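Local structure of toxin Tse2 (Pseudomonas aeruginosa, 5AKO) at residues L66-D71 with G159-F164. The protein is secreted by the H1 type VI system into the cytoplasm of recipient cells, where it probably acts as an NAD-dependent cytotoxin on prokaryotes and eukaryotes. Numbering follows the deposited sequence.
Sequences LHPTFD and GQLDNF
Leu161 meets three consecutive loop residues, Leu66, His67 and Pro68, and has the largest share of the buried surface. Its CD1 comes to 3.4 Å from the carbonyl oxygen of Leu66 and its CD2 to 3.5 Å from that same oxygen, so the Leu66 oxygen points toward the fork of the side chain and touches both methyls. CD1 also reaches CD of Pro68, at 3.7 Å, while the CB of Leu161 lies 4.0 Å from CD2 of the His67 ring. Three residues further along the helix, CD1 of Leu66 rests 3.9 Å from CB of Phe164 and also touches the root of its ring, the two side chains crossing at about a right angle.

The polar component sits beside this apolar patch. NE2 of His67 donates to OD1 of Asp162 across 3.1 Å, but the N-H...O angle of 134° marks the bond as weak, and ring and carboxylate planes are turned 27° apart. With CG of His67 anti to its carbonyl carbon (chi1 -76°), the ring swings towards the helix although its CB does not point there.

Further out, the carbonyl oxygen of buried Leu66 also takes a hydrogen bond from Thr100 OG1. Leu161 and Phe164 both pack on Ile146 of strand 141-148, and Leu161 also touches Leu128 of strand 128-136. The long loop between strands 33-37 and 100-103 thus packs against the face of helix 154-176 that also rests on these two strands, within the Tse2 ADP-ribosyltransferase toxin family fold.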
ATOM      1  N   LEU C  66       0.883 -16.332  23.446  1.00 28.92           N
ATOM      2  CA  LEU C  66      -0.100 -15.770  22.577  1.00 30.15           C
ATOM      3  C   LEU C  66      -0.177 -14.245  22.733  1.00 31.97           C
ATOM      4  O   LEU C  66      -1.190 -13.643  22.403  1.00 32.70           O
ATOM      5  CB  LEU C  66      -1.468 -16.368  22.929  1.00 30.15           C
ATOM      6  CG  LEU C  66      -1.613 -17.880  22.869  1.00 28.34           C
ATOM      7  CD1 LEU C  66      -2.982 -18.322  23.360  1.00 30.68           C
ATOM      8  CD2 LEU C  66      -1.404 -18.423  21.499  1.00 28.21           C
ATOM      9  N   HIS C  67       0.877 -13.634  23.257  1.00 33.26           N
ATOM     10  CA  HIS C  67       0.963 -12.191  23.302  1.00 36.16           C
ATOM     11  C   HIS C  67       1.396 -11.708  21.945  1.00 30.16           C
ATOM     12  O   HIS C  67       2.332 -12.252  21.370  1.00 37.35           O
ATOM     13  CB  HIS C  67       2.004 -11.710  24.333  1.00 36.02           C
ATOM     14  CG  HIS C  67       1.550 -11.818  25.746  1.00 38.55           C
ATOM     15  ND1 HIS C  67       2.033 -11.004  26.742  1.00 44.55           N
ATOM     16  CD2 HIS C  67       0.683 -12.668  26.343  1.00 41.47           C
ATOM     17  CE1 HIS C  67       1.456 -11.323  27.887  1.00 48.54           C
ATOM     18  NE2 HIS C  67       0.627 -12.330  27.671  1.00 42.97           N
ATOM     19  N   PRO C  68       0.741 -10.689  21.431  1.00 29.52           N
ATOM     20  CA  PRO C  68       1.207 -10.085  20.198  1.00 32.87           C
ATOM     21  C   PRO C  68       2.268  -9.051  20.509  1.00 33.68           C
ATOM     22  O   PRO C  68       2.240  -8.494  21.601  1.00 36.12           O
ATOM     23  CB  PRO C  68      -0.026  -9.336  19.708  1.00 31.70           C
ATOM     24  CG  PRO C  68      -0.747  -8.947  20.950  1.00 29.54           C
ATOM     25  CD  PRO C  68      -0.547 -10.104  21.865  1.00 32.24           C
ATOM     26  N   THR C  69       3.143  -8.762  19.547  1.00 32.59           N
ATOM     27  CA  THR C  69       4.003  -7.589  19.638  1.00 31.18           C
ATOM     28  C   THR C  69       3.110  -6.345  19.741  1.00 34.24           C
ATOM     29  O   THR C  69       2.083  -6.204  19.019  1.00 30.79           O
ATOM     30  CB  THR C  69       4.941  -7.416  18.402  1.00 31.08           C
ATOM     31  OG1 THR C  69       4.141  -7.271  17.215  1.00 31.78           O
ATOM     32  CG2 THR C  69       5.900  -8.599  18.232  1.00 30.11           C
ATOM     33  N   PHE C  70       3.551  -5.418  20.591  1.00 37.41           N
ATOM     34  CA  PHE C  70       2.897  -4.134  20.781  1.00 40.90           C
ATOM     35  C   PHE C  70       3.640  -2.958  20.158  1.00 43.51           C
ATOM     36  O   PHE C  70       3.093  -1.884  20.022  1.00 43.18           O
ATOM     37  CB  PHE C  70       2.722  -3.897  22.275  1.00 40.95           C
ATOM     38  CG  PHE C  70       1.788  -4.887  22.911  1.00 37.43           C
ATOM     39  CD1 PHE C  70       0.406  -4.763  22.732  1.00 34.11           C
ATOM     40  CD2 PHE C  70       2.283  -5.959  23.652  1.00 35.18           C
ATOM     41  CE1 PHE C  70      -0.465  -5.674  23.315  1.00 34.85           C
ATOM     42  CE2 PHE C  70       1.407  -6.904  24.192  1.00 35.06           C
ATOM     43  CZ  PHE C  70       0.032  -6.761  24.028  1.00 32.92           C
ATOM     44  N   ASP C  71       4.891  -3.144  19.789  1.00 48.13           N
ATOM     45  CA  ASP C  71       5.632  -2.031  19.237  1.00 50.12           C
ATOM     46  C   ASP C  71       6.476  -2.494  18.074  1.00 49.04           C
ATOM     47  O   ASP C  71       6.547  -3.695  17.777  1.00 49.47           O
ATOM     48  CB  ASP C  71       6.503  -1.387  20.334  1.00 54.70           C
ATOM     49  CG  ASP C  71       7.476  -2.377  20.998  1.00 59.03           C
ATOM     50  OD1 ASP C  71       7.840  -3.410  20.398  1.00 62.67           O
ATOM     51  OD2 ASP C  71       7.898  -2.107  22.146  1.00 74.75           O
ATOM     52  N   GLY C 159      -3.701 -10.381  30.196  1.00 31.83           N
ATOM     53  CA  GLY C 159      -4.253 -11.295  31.203  1.00 31.67           C
ATOM     54  C   GLY C 159      -5.095 -12.373  30.547  1.00 30.99           C
ATOM     55  O   GLY C 159      -4.975 -13.575  30.867  1.00 32.69           O
ATOM     56  N   GLN C 160      -5.931 -11.955  29.600  1.00 29.25           N
ATOM     57  CA  GLN C 160      -6.818 -12.894  28.952  1.00 32.17           C
ATOM     58  C   GLN C 160      -6.021 -13.848  28.095  1.00 31.53           C
ATOM     59  O   GLN C 160      -6.339 -15.037  28.020  1.00 31.12           O
ATOM     60  CB  GLN C 160      -7.869 -12.180  28.159  1.00 37.00           C
ATOM     61  CG  GLN C 160      -8.717 -11.232  28.990  1.00 38.53           C
ATOM     62  CD  GLN C 160      -9.943 -11.890  29.490  1.00 45.82           C
ATOM     63  OE1 GLN C 160     -10.970 -11.969  28.770  1.00 54.44           O
ATOM     64  NE2 GLN C 160      -9.852 -12.437  30.692  1.00 48.20           N
ATOM     65  N   LEU C 161      -4.960 -13.353  27.472  1.00 29.94           N
ATOM     66  CA  LEU C 161      -4.161 -14.226  26.619  1.00 32.71           C
ATOM     67  C   LEU C 161      -3.417 -15.300  27.465  1.00 35.37           C
ATOM     68  O   LEU C 161      -3.312 -16.469  27.051  1.00 33.42           O
ATOM     69  CB  LEU C 161      -3.202 -13.387  25.758  1.00 31.75           C
ATOM     70  CG  LEU C 161      -3.921 -12.515  24.736  1.00 30.30           C
ATOM     71  CD1 LEU C 161      -2.985 -11.418  24.245  1.00 34.01           C
ATOM     72  CD2 LEU C 161      -4.432 -13.344  23.562  1.00 29.68           C
ATOM     73  N   ASP C 162      -2.968 -14.922  28.663  1.00 33.17           N
ATOM     74  CA  ASP C 162      -2.463 -15.914  29.620  1.00 38.30           C
ATOM     75  C   ASP C 162      -3.505 -17.004  29.988  1.00 37.03           C
ATOM     76  O   ASP C 162      -3.220 -18.206  29.924  1.00 32.60           O
ATOM     77  CB  ASP C 162      -1.866 -15.199  30.840  1.00 43.72           C
ATOM     78  CG  ASP C 162      -0.551 -14.456  30.489  1.00 52.05           C
ATOM     79  OD1 ASP C 162       0.122 -14.849  29.491  1.00 54.80           O
ATOM     80  OD2 ASP C 162      -0.207 -13.471  31.183  1.00 54.79           O
ATOM     81  N   ASN C 163      -4.729 -16.598  30.312  1.00 36.00           N
ATOM     82  CA  ASN C 163      -5.772 -17.578  30.529  1.00 35.38           C
ATOM     83  C   ASN C 163      -6.073 -18.420  29.320  1.00 34.44           C
ATOM     84  O   ASN C 163      -6.446 -19.569  29.466  1.00 39.03           O
ATOM     85  CB  ASN C 163      -7.059 -16.922  31.010  1.00 40.16           C
ATOM     86  CG  ASN C 163      -6.923 -16.358  32.408  1.00 38.76           C
ATOM     87  OD1 ASN C 163      -5.978 -16.676  33.126  1.00 42.07           O
ATOM     88  ND2 ASN C 163      -7.830 -15.505  32.779  1.00 37.89           N
ATOM     89  N   PHE C 164      -5.897 -17.870  28.123  1.00 34.52           N
ATOM     90  CA  PHE C 164      -6.101 -18.644  26.915  1.00 32.04           C
ATOM     91  C   PHE C 164      -5.054 -19.755  26.794  1.00 31.85           C
ATOM     92  O   PHE C 164      -5.355 -20.864  26.350  1.00 34.27           O
ATOM     93  CB  PHE C 164      -6.043 -17.746  25.672  1.00 32.87           C
ATOM     94  CG  PHE C 164      -6.800 -18.292  24.458  1.00 28.87           C
ATOM     95  CD1 PHE C 164      -7.339 -19.548  24.440  1.00 27.66           C
ATOM     96  CD2 PHE C 164      -6.998 -17.508  23.368  1.00 27.78           C
ATOM     97  CE1 PHE C 164      -8.007 -20.011  23.333  1.00 27.16           C
ATOM     98  CE2 PHE C 164      -7.713 -17.957  22.275  1.00 28.68           C
ATOM     99  CZ  PHE C 164      -8.196 -19.227  22.253  1.00 27.07           C
TER